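Local coordinates for protein B-N-acetylhexosaminidase (Streptomyces plicatus, PDB 5FD0) that catalyses the hydrolysis of terminal non-reducing N-acetylhexosamine residues from beta-N-acetylhexosaminides, as a retaining family 20 glycoside hydrolase probably using the substrate's own acetamido group, at residues A[161-166]-A[446-451]; A[166-171]-A[197-202]. All coordinates share one frame; numbering follows the deposited sequence.

Contact 1: A[161-166]-A[446-451]. With NAG (2-acetamido-2-deoxy-beta-D-glucopyranose), chain B.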
ATOM      1  N   SER A 161       3.965  -2.427  -1.072  1.00 13.55           N
ATOM      2  CA  SER A 161       2.637  -2.585  -0.505  1.00 14.06           C
ATOM      3  C   SER A 161       2.345  -1.501   0.524  1.00 15.49           C
ATOM      4  O   SER A 161       3.231  -1.064   1.270  1.00 14.11           O
ATOM      5  CB  SER A 161       2.510  -3.954   0.191  1.00 17.75           C
ATOM      6  OG  SER A 161       1.197  -4.122   0.656  1.00 29.02           O
ATOM      7  N   ALA A 162       1.074  -1.104   0.587  1.00 16.39           N
ATOM      8  CA  ALA A 162       0.545  -0.288   1.672  1.00 14.78           C
ATOM      9  C   ALA A 162      -0.578  -1.059   2.337  1.00 15.53           C
ATOM     10  O   ALA A 162      -1.374  -1.696   1.645  1.00 17.47           O
ATOM     11  CB  ALA A 162       0.006   1.050   1.170  1.00 17.30           C
ATOM     12  N   MET A 163      -0.662  -0.999   3.671  1.00 18.23           N
ATOM     13  CA  MET A 163      -1.765  -1.620   4.397  1.00 14.68           C
ATOM     14  C   MET A 163      -2.663  -0.551   4.994  1.00 17.76           C
ATOM     15  O   MET A 163      -2.174   0.448   5.537  1.00 13.61           O
ATOM     16  CB  MET A 163      -1.281  -2.528   5.534  1.00 16.52           C
ATOM     17  CG  MET A 163      -2.363  -3.403   6.144  1.00 19.59           C
ATOM     18  SD  MET A 163      -2.003  -3.997   7.835  1.00 17.61           S
ATOM     19  CE  MET A 163      -2.392  -2.545   8.817  1.00 16.12           C
ATOM     20  N   LEU A 164      -3.971  -0.786   4.937  1.00 14.35           N
ATOM     21  CA  LEU A 164      -4.918   0.002   5.719  1.00 13.64           C
ATOM     22  C   LEU A 164      -5.699  -0.895   6.677  1.00 14.10           C
ATOM     23  O   LEU A 164      -6.288  -1.905   6.269  1.00 12.51           O
ATOM     24  CB  LEU A 164      -5.877   0.782   4.837  1.00 15.79           C
ATOM     25  CG  LEU A 164      -6.852   1.689   5.606  1.00 16.67           C
ATOM     26  CD1 LEU A 164      -6.134   2.789   6.361  1.00 18.36           C
ATOM     27  CD2 LEU A 164      -7.860   2.285   4.639  1.00 17.59           C
ATOM     28  N   ASP A 165      -5.677  -0.519   7.956  1.00 15.24           N
ATOM     29  CA  ASP A 165      -6.453  -1.175   9.000  1.00  9.75           C
ATOM     30  C   ASP A 165      -7.862  -0.590   8.962  1.00 11.47           C
ATOM     31  O   ASP A 165      -8.061   0.580   9.307  1.00 14.72           O
ATOM     32  CB  ASP A 165      -5.761  -0.964  10.343  1.00 14.32           C
ATOM     33  CG  ASP A 165      -6.567  -1.448  11.549  1.00 15.93           C
ATOM     34  OD1 ASP A 165      -7.665  -2.057  11.419  1.00 15.16           O
ATOM     35  OD2 ASP A 165      -6.040  -1.221  12.666  1.00 16.96           O
ATOM     36  N   VAL A 166      -8.840  -1.380   8.519  1.00 13.10           N
ATOM     37  CA  VAL A 166     -10.240  -0.954   8.563  1.00 15.96           C
ATOM     38  C   VAL A 166     -11.005  -1.665   9.675  1.00 20.91           C
ATOM     39  O   VAL A 166     -12.234  -1.541   9.762  1.00 16.27           O
ATOM     40  CB  VAL A 166     -10.932  -1.138   7.204  1.00 16.16           C
ATOM     41  CG1 VAL A 166     -10.252  -0.302   6.130  1.00 16.30           C
ATOM     42  CG2 VAL A 166     -11.006  -2.606   6.816  1.00 16.59           C
ATOM     43  N   PRO A 446       2.485  -0.150   6.716  1.00 15.03           N
ATOM     44  CA  PRO A 446       1.153  -0.358   7.283  1.00 12.61           C
ATOM     45  C   PRO A 446       0.662   0.856   8.043  1.00 15.53           C
ATOM     46  O   PRO A 446       1.429   1.522   8.737  1.00 17.52           O
ATOM     47  CB  PRO A 446       1.354  -1.545   8.238  1.00 15.04           C
ATOM     48  CG  PRO A 446       2.687  -2.139   7.880  1.00 18.08           C
ATOM     49  CD  PRO A 446       3.496  -0.976   7.399  1.00 18.49           C
ATOM     50  N   LEU A 447      -0.651   1.122   7.927  1.00 16.32           N
ATOM     51  CA  LEU A 447      -1.314   2.209   8.654  1.00 16.32           C
ATOM     52  C   LEU A 447      -2.376   1.586   9.558  1.00 16.12           C
ATOM     53  O   LEU A 447      -3.473   1.257   9.104  1.00 14.33           O
ATOM     54  CB  LEU A 447      -1.924   3.252   7.708  1.00 14.20           C
ATOM     55  CG  LEU A 447      -2.561   4.491   8.357  1.00 14.87           C
ATOM     56  CD1 LEU A 447      -1.649   5.206   9.364  1.00 16.23           C
ATOM     57  CD2 LEU A 447      -2.990   5.480   7.298  1.00 17.33           C
ATOM     58  N   TRP A 448      -2.049   1.420  10.837  1.00 13.73           N
ATOM     59  CA  TRP A 448      -2.998   0.942  11.831  1.00 14.11           C
ATOM     60  C   TRP A 448      -3.880   2.094  12.315  1.00 14.57           C
ATOM     61  O   TRP A 448      -3.475   3.258  12.311  1.00 13.50           O
ATOM     62  CB  TRP A 448      -2.250   0.301  13.013  1.00 15.09           C
ATOM     63  CG  TRP A 448      -1.354  -0.823  12.581  1.00 15.37           C
ATOM     64  CD1 TRP A 448      -0.030  -0.762  12.350  1.00 15.82           C
ATOM     65  CD2 TRP A 448      -1.753  -2.161  12.286  1.00 13.25           C
ATOM     66  NE1 TRP A 448       0.442  -1.987  11.934  1.00 14.30           N
ATOM     67  CE2 TRP A 448      -0.609  -2.862  11.882  1.00 11.01           C
ATOM     68  CE3 TRP A 448      -2.963  -2.828  12.326  1.00 15.01           C
ATOM     69  CZ2 TRP A 448      -0.639  -4.208  11.543  1.00 14.34           C
ATOM     70  CZ3 TRP A 448      -2.998  -4.182  11.984  1.00 14.94           C
ATOM     71  CH2 TRP A 448      -1.841  -4.854  11.604  1.00 14.08           C
ATOM     72  N   THR A 449      -5.111   1.771  12.742  1.00 13.09           N
ATOM     73  CA  THR A 449      -6.078   2.849  12.947  1.00 18.18           C
ATOM     74  C   THR A 449      -6.691   2.896  14.349  1.00 15.40           C
ATOM     75  O   THR A 449      -7.751   3.504  14.526  1.00 15.85           O
ATOM     76  CB  THR A 449      -7.167   2.777  11.874  1.00 13.06           C
ATOM     77  OG1 THR A 449      -7.779   1.483  11.866  1.00 13.54           O
ATOM     78  CG2 THR A 449      -6.549   3.086  10.518  1.00 15.19           C
ATOM     79  N   GLU A 450      -6.017   2.362  15.369  1.00 15.68           N
ATOM     80  CA  GLU A 450      -6.473   2.568  16.747  1.00 17.82           C
ATOM     81  C   GLU A 450      -6.777   4.030  17.043  1.00 18.77           C
ATOM     82  O   GLU A 450      -7.727   4.330  17.768  1.00 17.43           O
ATOM     83  CB  GLU A 450      -5.429   2.090  17.763  1.00 18.59           C
ATOM     84  CG  GLU A 450      -5.388   0.613  17.958  1.00 23.56           C
ATOM     85  CD  GLU A 450      -4.356  -0.064  17.057  1.00 22.34           C
ATOM     86  OE1 GLU A 450      -4.037   0.497  15.987  1.00 17.38           O
ATOM     87  OE2 GLU A 450      -3.865  -1.144  17.428  1.00 22.17           O
ATOM     88  N   THR A 451      -5.968   4.952  16.519  1.00 15.61           N
ATOM     89  CA  THR A 451      -6.065   6.358  16.883  1.00 16.23           C
ATOM     90  C   THR A 451      -6.627   7.236  15.776  1.00 17.60           C
ATOM     91  O   THR A 451      -6.707   8.451  15.958  1.00 15.31           O
ATOM     92  CB  THR A 451      -4.691   6.913  17.299  1.00 20.98           C
ATOM     93  OG1 THR A 451      -3.842   7.064  16.154  1.00 17.13           O
ATOM     94  CG2 THR A 451      -4.011   6.026  18.332  1.00 17.68           C
TER
HETATM   95  C1  NAG B 601       1.098  -4.229  16.732  1.00 23.34           C
HETATM   96  C2  NAG B 601      -0.115  -5.065  16.279  1.00 19.90           C
HETATM   97  C3  NAG B 601      -1.213  -4.300  15.593  1.00 19.32           C
HETATM   98  C4  NAG B 601      -1.465  -2.964  16.199  1.00 21.15           C
HETATM   99  C5  NAG B 601      -0.135  -2.247  16.068  1.00 18.03           C
HETATM  100  C6  NAG B 601      -0.158  -0.787  16.391  1.00 24.21           C
HETATM  101  C7  NAG B 601       1.037  -5.939  14.283  1.00 17.34           C
HETATM  102  C8  NAG B 601       1.381  -7.138  13.434  1.00 17.01           C
HETATM  103  N2  NAG B 601       0.307  -6.152  15.395  1.00 20.03           N
HETATM  104  O1  NAG B 601       1.545  -4.740  17.922  1.00 26.24           O
HETATM  105  O3  NAG B 601      -2.447  -5.060  15.683  1.00 18.14           O
HETATM  106  O4  NAG B 601      -2.502  -2.301  15.482  1.00 21.94           O
HETATM  107  O5  NAG B 601       0.793  -2.866  16.997  1.00 25.56           O
HETATM  108  O6  NAG B 601       1.081  -0.199  16.071  1.00 18.21           O
HETATM  109  O7  NAG B 601       1.414  -4.857  13.962  1.00 17.20           O
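M163 puts its methyl over the W448 indole: CE stands 3.3 Å from the six-membered ring centroid and 3° off its normal, a CH-pi contact, with SD over the same face as a Met-aromatic contact. The bend at chi3 (79°) turns CE onto the ring. On the opposite face lies NAG, whose O4 sits 2.9 Å above the indole plane toward the rim and is hydrogen-bonded to E450 OE2 (2.6 Å). An alanine at W448 is likely to leave the sugar without the flat surface under O4 and open a gap over the M163 methyl. D165 OD2 meets the indole edge in plane, 3.5 Å from W448 CE3, and accepts T449 N from above its carboxylate plane (3.1 Å); S167 N bonds to D165 OD1, and R168 NH1 forms a salt bridge with OD2. T449 OG1 donates to D165 O at 2.7 Å. Behind, the strands pair in parallel, L447 N bonding to M163 O (2.9 Å) and D165 N to L447 O. This closes the TIM barrel, joining first strand 159-165 to last strand 440-447. L164 and L447 pack on L458 of helix 455-462, while M163 faces H192 and H194 of strand 190-194.

Contact 2: A[166-171]-A[197-202]. With NAG (2-acetamido-2-deoxy-beta-D-glucopyranose), chain B.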
ATOM      1  N   VAL A 166      -8.840  -1.380   8.519  1.00 13.10           N
ATOM      2  CA  VAL A 166     -10.240  -0.954   8.563  1.00 15.96           C
ATOM      3  C   VAL A 166     -11.005  -1.665   9.675  1.00 20.91           C
ATOM      4  O   VAL A 166     -12.234  -1.541   9.762  1.00 16.27           O
ATOM      5  CB  VAL A 166     -10.932  -1.138   7.204  1.00 16.16           C
ATOM      6  CG1 VAL A 166     -10.252  -0.302   6.130  1.00 16.30           C
ATOM      7  CG2 VAL A 166     -11.006  -2.606   6.816  1.00 16.59           C
ATOM      8  N   SER A 167     -10.296  -2.391  10.544  1.00 15.77           N
ATOM      9  CA  SER A 167     -10.897  -3.070  11.686  1.00 16.41           C
ATOM     10  C   SER A 167     -10.979  -2.161  12.905  1.00 19.41           C
ATOM     11  O   SER A 167     -12.007  -2.136  13.590  1.00 18.33           O
ATOM     12  CB  SER A 167     -10.088  -4.319  12.038  1.00 16.69           C
ATOM     13  OG  SER A 167     -10.123  -5.282  10.990  1.00 22.17           O
ATOM     14  N   ARG A 168      -9.922  -1.400  13.189  1.00 14.91           N
ATOM     15  CA  ARG A 168      -9.917  -0.618  14.419  1.00 14.69           C
ATOM     16  C   ARG A 168     -10.863   0.569  14.305  1.00 19.39           C
ATOM     17  O   ARG A 168     -11.692   0.794  15.185  1.00 18.49           O
ATOM     18  CB  ARG A 168      -8.497  -0.188  14.762  1.00 14.61           C
ATOM     19  CG  ARG A 168      -7.753  -1.236  15.561  1.00 13.53           C
ATOM     20  CD  ARG A 168      -7.819  -2.649  14.968  1.00 16.88           C
ATOM     21  NE  ARG A 168      -7.060  -3.566  15.821  1.00 17.94           N
ATOM     22  CZ  ARG A 168      -5.739  -3.750  15.748  1.00 20.60           C
ATOM     23  NH1 ARG A 168      -5.030  -3.111  14.821  1.00 17.69           N
ATOM     24  NH2 ARG A 168      -5.122  -4.580  16.603  1.00 17.71           N
ATOM     25  N   HIS A 169     -10.767   1.333  13.220  1.00 17.30           N
ATOM     26  CA  HIS A 169     -11.870   2.168  12.769  1.00 18.67           C
ATOM     27  C   HIS A 169     -12.188   1.795  11.336  1.00 17.44           C
ATOM     28  O   HIS A 169     -11.284   1.615  10.518  1.00 14.33           O
ATOM     29  CB  HIS A 169     -11.574   3.657  12.830  1.00 15.22           C
ATOM     30  CG  HIS A 169     -11.478   4.183  14.227  1.00 20.64           C
ATOM     31  ND1 HIS A 169     -10.302   4.187  14.931  1.00 16.88           N
ATOM     32  CD2 HIS A 169     -12.415   4.686  15.063  1.00 22.28           C
ATOM     33  CE1 HIS A 169     -10.505   4.698  16.135  1.00 19.89           C
ATOM     34  NE2 HIS A 169     -11.784   5.001  16.244  1.00 20.70           N
ATOM     35  N   PHE A 170     -13.479   1.667  11.060  1.00 16.85           N
ATOM     36  CA  PHE A 170     -13.939   1.305   9.731  1.00 19.80           C
ATOM     37  C   PHE A 170     -13.831   2.504   8.800  1.00 20.52           C
ATOM     38  O   PHE A 170     -14.109   3.644   9.188  1.00 18.40           O
ATOM     39  CB  PHE A 170     -15.389   0.837   9.779  1.00 15.66           C
ATOM     40  CG  PHE A 170     -15.940   0.441   8.443  1.00 14.52           C
ATOM     41  CD1 PHE A 170     -15.436  -0.662   7.775  1.00 15.51           C
ATOM     42  CD2 PHE A 170     -16.970   1.161   7.865  1.00 15.88           C
ATOM     43  CE1 PHE A 170     -15.960  -1.038   6.553  1.00 15.84           C
ATOM     44  CE2 PHE A 170     -17.501   0.780   6.655  1.00 13.41           C
ATOM     45  CZ  PHE A 170     -17.004  -0.308   6.010  1.00 16.19           C
ATOM     46  N   PHE A 171     -13.430   2.236   7.574  1.00 16.79           N
ATOM     47  CA  PHE A 171     -13.447   3.223   6.509  1.00 18.10           C
ATOM     48  C   PHE A 171     -14.240   2.623   5.357  1.00 18.05           C
ATOM     49  O   PHE A 171     -13.990   1.481   4.971  1.00 16.54           O
ATOM     50  CB  PHE A 171     -12.026   3.601   6.104  1.00 17.18           C
ATOM     51  CG  PHE A 171     -11.300   4.371   7.177  1.00 20.29           C
ATOM     52  CD1 PHE A 171     -10.601   3.699   8.176  1.00 17.50           C
ATOM     53  CD2 PHE A 171     -11.376   5.752   7.225  1.00 16.84           C
ATOM     54  CE1 PHE A 171      -9.942   4.419   9.200  1.00 16.37           C
ATOM     55  CE2 PHE A 171     -10.741   6.466   8.228  1.00 22.57           C
ATOM     56  CZ  PHE A 171     -10.018   5.800   9.225  1.00 18.17           C
ATOM     57  N   ASP A 197     -10.216  -7.895  13.146  1.00 16.94           N
ATOM     58  CA  ASP A 197      -9.401  -7.820  14.344  1.00 16.17           C
ATOM     59  C   ASP A 197     -10.337  -7.951  15.543  1.00 17.59           C
ATOM     60  O   ASP A 197     -11.462  -8.455  15.419  1.00 18.34           O
ATOM     61  CB  ASP A 197      -8.580  -6.522  14.356  1.00 11.89           C
ATOM     62  CG  ASP A 197      -7.270  -6.689  15.112  1.00 17.02           C
ATOM     63  OD1 ASP A 197      -7.321  -6.753  16.359  1.00 14.83           O
ATOM     64  OD2 ASP A 197      -6.201  -6.796  14.477  1.00 17.04           O
ATOM     65  N   ASP A 198      -9.878  -7.481  16.697  1.00 16.35           N
ATOM     66  CA  ASP A 198     -10.653  -7.649  17.903  1.00 15.66           C
ATOM     67  C   ASP A 198     -11.848  -6.713  17.932  1.00 18.79           C
ATOM     68  O   ASP A 198     -12.870  -7.058  18.528  1.00 19.80           O
ATOM     69  CB  ASP A 198      -9.763  -7.424  19.117  1.00 16.58           C
ATOM     70  CG  ASP A 198      -8.715  -8.501  19.258  1.00 17.92           C
ATOM     71  OD1 ASP A 198      -9.072  -9.698  19.229  1.00 18.26           O
ATOM     72  OD2 ASP A 198      -7.532  -8.137  19.357  1.00 18.26           O
ATOM     73  N   GLN A 199     -11.750  -5.544  17.284  1.00 14.86           N
ATOM     74  CA  GLN A 199     -12.770  -4.511  17.387  1.00 14.80           C
ATOM     75  C   GLN A 199     -13.732  -4.491  16.214  1.00 19.93           C
ATOM     76  O   GLN A 199     -14.640  -3.656  16.202  1.00 19.29           O
ATOM     77  CB  GLN A 199     -12.117  -3.136  17.516  1.00 16.77           C
ATOM     78  CG  GLN A 199     -11.148  -3.039  18.685  1.00 18.12           C
ATOM     79  CD  GLN A 199      -9.712  -3.450  18.357  1.00 16.35           C
ATOM     80  OE1 GLN A 199      -9.445  -4.169  17.386  1.00 15.98           O
ATOM     81  NE2 GLN A 199      -8.777  -2.979  19.182  1.00 17.81           N
ATOM     82  N   GLY A 200     -13.563  -5.379  15.239  1.00 17.63           N
ATOM     83  CA  GLY A 200     -14.392  -5.353  14.047  1.00 15.56           C
ATOM     84  C   GLY A 200     -14.103  -6.469  13.064  1.00 16.96           C
ATOM     85  O   GLY A 200     -12.944  -6.864  12.885  1.00 17.18           O
ATOM     86  N   TRP A 201     -15.167  -6.990  12.438  1.00 17.06           N
ATOM     87  CA  TRP A 201     -15.100  -7.932  11.330  1.00 15.19           C
ATOM     88  C   TRP A 201     -15.714  -7.232  10.123  1.00 16.07           C
ATOM     89  O   TRP A 201     -16.874  -6.830  10.176  1.00 15.93           O
ATOM     90  CB  TRP A 201     -15.880  -9.216  11.652  1.00 15.67           C
ATOM     91  CG  TRP A 201     -15.756 -10.220  10.571  1.00 14.71           C
ATOM     92  CD1 TRP A 201     -16.451 -10.240   9.389  1.00 16.06           C
ATOM     93  CD2 TRP A 201     -14.862 -11.327  10.528  1.00 18.38           C
ATOM     94  NE1 TRP A 201     -16.026 -11.283   8.608  1.00 15.45           N
ATOM     95  CE2 TRP A 201     -15.071 -11.986   9.299  1.00 17.09           C
ATOM     96  CE3 TRP A 201     -13.917 -11.842  11.420  1.00 18.38           C
ATOM     97  CZ2 TRP A 201     -14.365 -13.116   8.936  1.00 18.19           C
ATOM     98  CZ3 TRP A 201     -13.230 -12.972  11.071  1.00 17.70           C
ATOM     99  CH2 TRP A 201     -13.442 -13.598   9.839  1.00 21.30           C
ATOM    100  N   ARG A 202     -14.956  -7.075   9.043  1.00 14.75           N
ATOM    101  CA  ARG A 202     -15.315  -6.063   8.055  1.00 15.92           C
ATOM    102  C   ARG A 202     -15.677  -6.628   6.681  1.00 13.31           C
ATOM    103  O   ARG A 202     -15.746  -5.849   5.716  1.00 14.78           O
ATOM    104  CB  ARG A 202     -14.193  -5.043   7.912  1.00 14.20           C
ATOM    105  CG  ARG A 202     -13.837  -4.350   9.205  1.00 14.25           C
ATOM    106  CD  ARG A 202     -15.024  -3.665   9.861  1.00 14.47           C
ATOM    107  NE  ARG A 202     -14.576  -2.872  10.993  1.00 16.98           N
ATOM    108  CZ  ARG A 202     -15.327  -2.550  12.032  1.00 16.88           C
ATOM    109  NH1 ARG A 202     -16.602  -2.908  12.067  1.00 14.64           N
ATOM    110  NH2 ARG A 202     -14.784  -1.859  13.033  1.00 14.72           N
TER
HETATM  111  C1  NAG B 601       1.098  -4.229  16.732  1.00 23.34           C
HETATM  112  C2  NAG B 601      -0.115  -5.065  16.279  1.00 19.90           C
HETATM  113  C3  NAG B 601      -1.213  -4.300  15.593  1.00 19.32           C
HETATM  114  C4  NAG B 601      -1.465  -2.964  16.199  1.00 21.15           C
HETATM  115  C5  NAG B 601      -0.135  -2.247  16.068  1.00 18.03           C
HETATM  116  C6  NAG B 601      -0.158  -0.787  16.391  1.00 24.21           C
HETATM  117  C7  NAG B 601       1.037  -5.939  14.283  1.00 17.34           C
HETATM  118  C8  NAG B 601       1.381  -7.138  13.434  1.00 17.01           C
HETATM  119  N2  NAG B 601       0.307  -6.152  15.395  1.00 20.03           N
HETATM  120  O1  NAG B 601       1.545  -4.740  17.922  1.00 26.24           O
HETATM  121  O3  NAG B 601      -2.447  -5.060  15.683  1.00 18.14           O
HETATM  122  O4  NAG B 601      -2.502  -2.301  15.482  1.00 21.94           O
HETATM  123  O5  NAG B 601       0.793  -2.866  16.997  1.00 25.56           O
HETATM  124  O6  NAG B 601       1.081  -0.199  16.071  1.00 18.21           O
HETATM  125  O7  NAG B 601       1.414  -4.857  13.962  1.00 17.20           O
HETATM  126  O   HOH W   1      -6.358  -5.556  19.031  1.00 16.86           O
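R168 NH2 binds three ways at once: it donates to NAG O3 at 2.9 Å, makes a salt bridge with D197 OD1 at 3.1 Å, and donates to a water that in turn bonds to D198 OD2. The sugar and the water lie at the edge of the guanidinium, near its plane, whereas the D197 carboxylate lies over one face, the two planes 37° apart. NH1 reaches NAG O4 (2.7 Å) and makes a weak bond to O3. On the remaining edge NE donates to Q199 OE1 at 2.9 Å, nearly in the guanidinium plane, although the amide is turned 75° from it; the R168 chain bends at chi2 (50°) and Q199 at its own chi2, which brings NE and OE1 together. With edge and face both engaged, the guanidinium is probably held against rotation. D197 is itself positioned by H194 and H256, and Q199 NE2 by G279 O.

R202 ties the two loops together through backbone carbonyls. Its NE donates to V166 O on a lone pair in the carbonyl plane (3.0 Å), and its NH2 to S167 O at 2.8 Å. G200 CA lies 3.5 Å above the centre of this guanidinium, where a beta carbon would collide with NH2, and F170 CB lies over the opposite face. The G200 N is buried here without a partner.

These loops follow strands 159-165 and 190-194 at the C-terminal mouth of the TIM barrel, where R168, gripping O3 and O4 of the bound sugar, helps to line the sugar-binding pocket, as in other family 20 hexosaminidases.

Overall arrangement
Contacts 1 and 2 form adjoining walls of one sugar pocket, their centres about 10 Å apart. They share V166, where strand 159-165 gives way to the loop 166-171; contact 1 joins that strand to the last barrel strand, and contact 2 joins the loop to the one after strand 190-194. The walls meet directly: H169 ND1 lies 2.7 Å from T449 O, a probable hydrogen bond, and R168 NH1 packs 3.3 Å from W448 CE3. E450 OE2 and R168 NH1 both bond to NAG O4, and between them form only a long, weak ion pair. D319, E320, Y399, D401 and W414 hydrogen-bond the sugar as well.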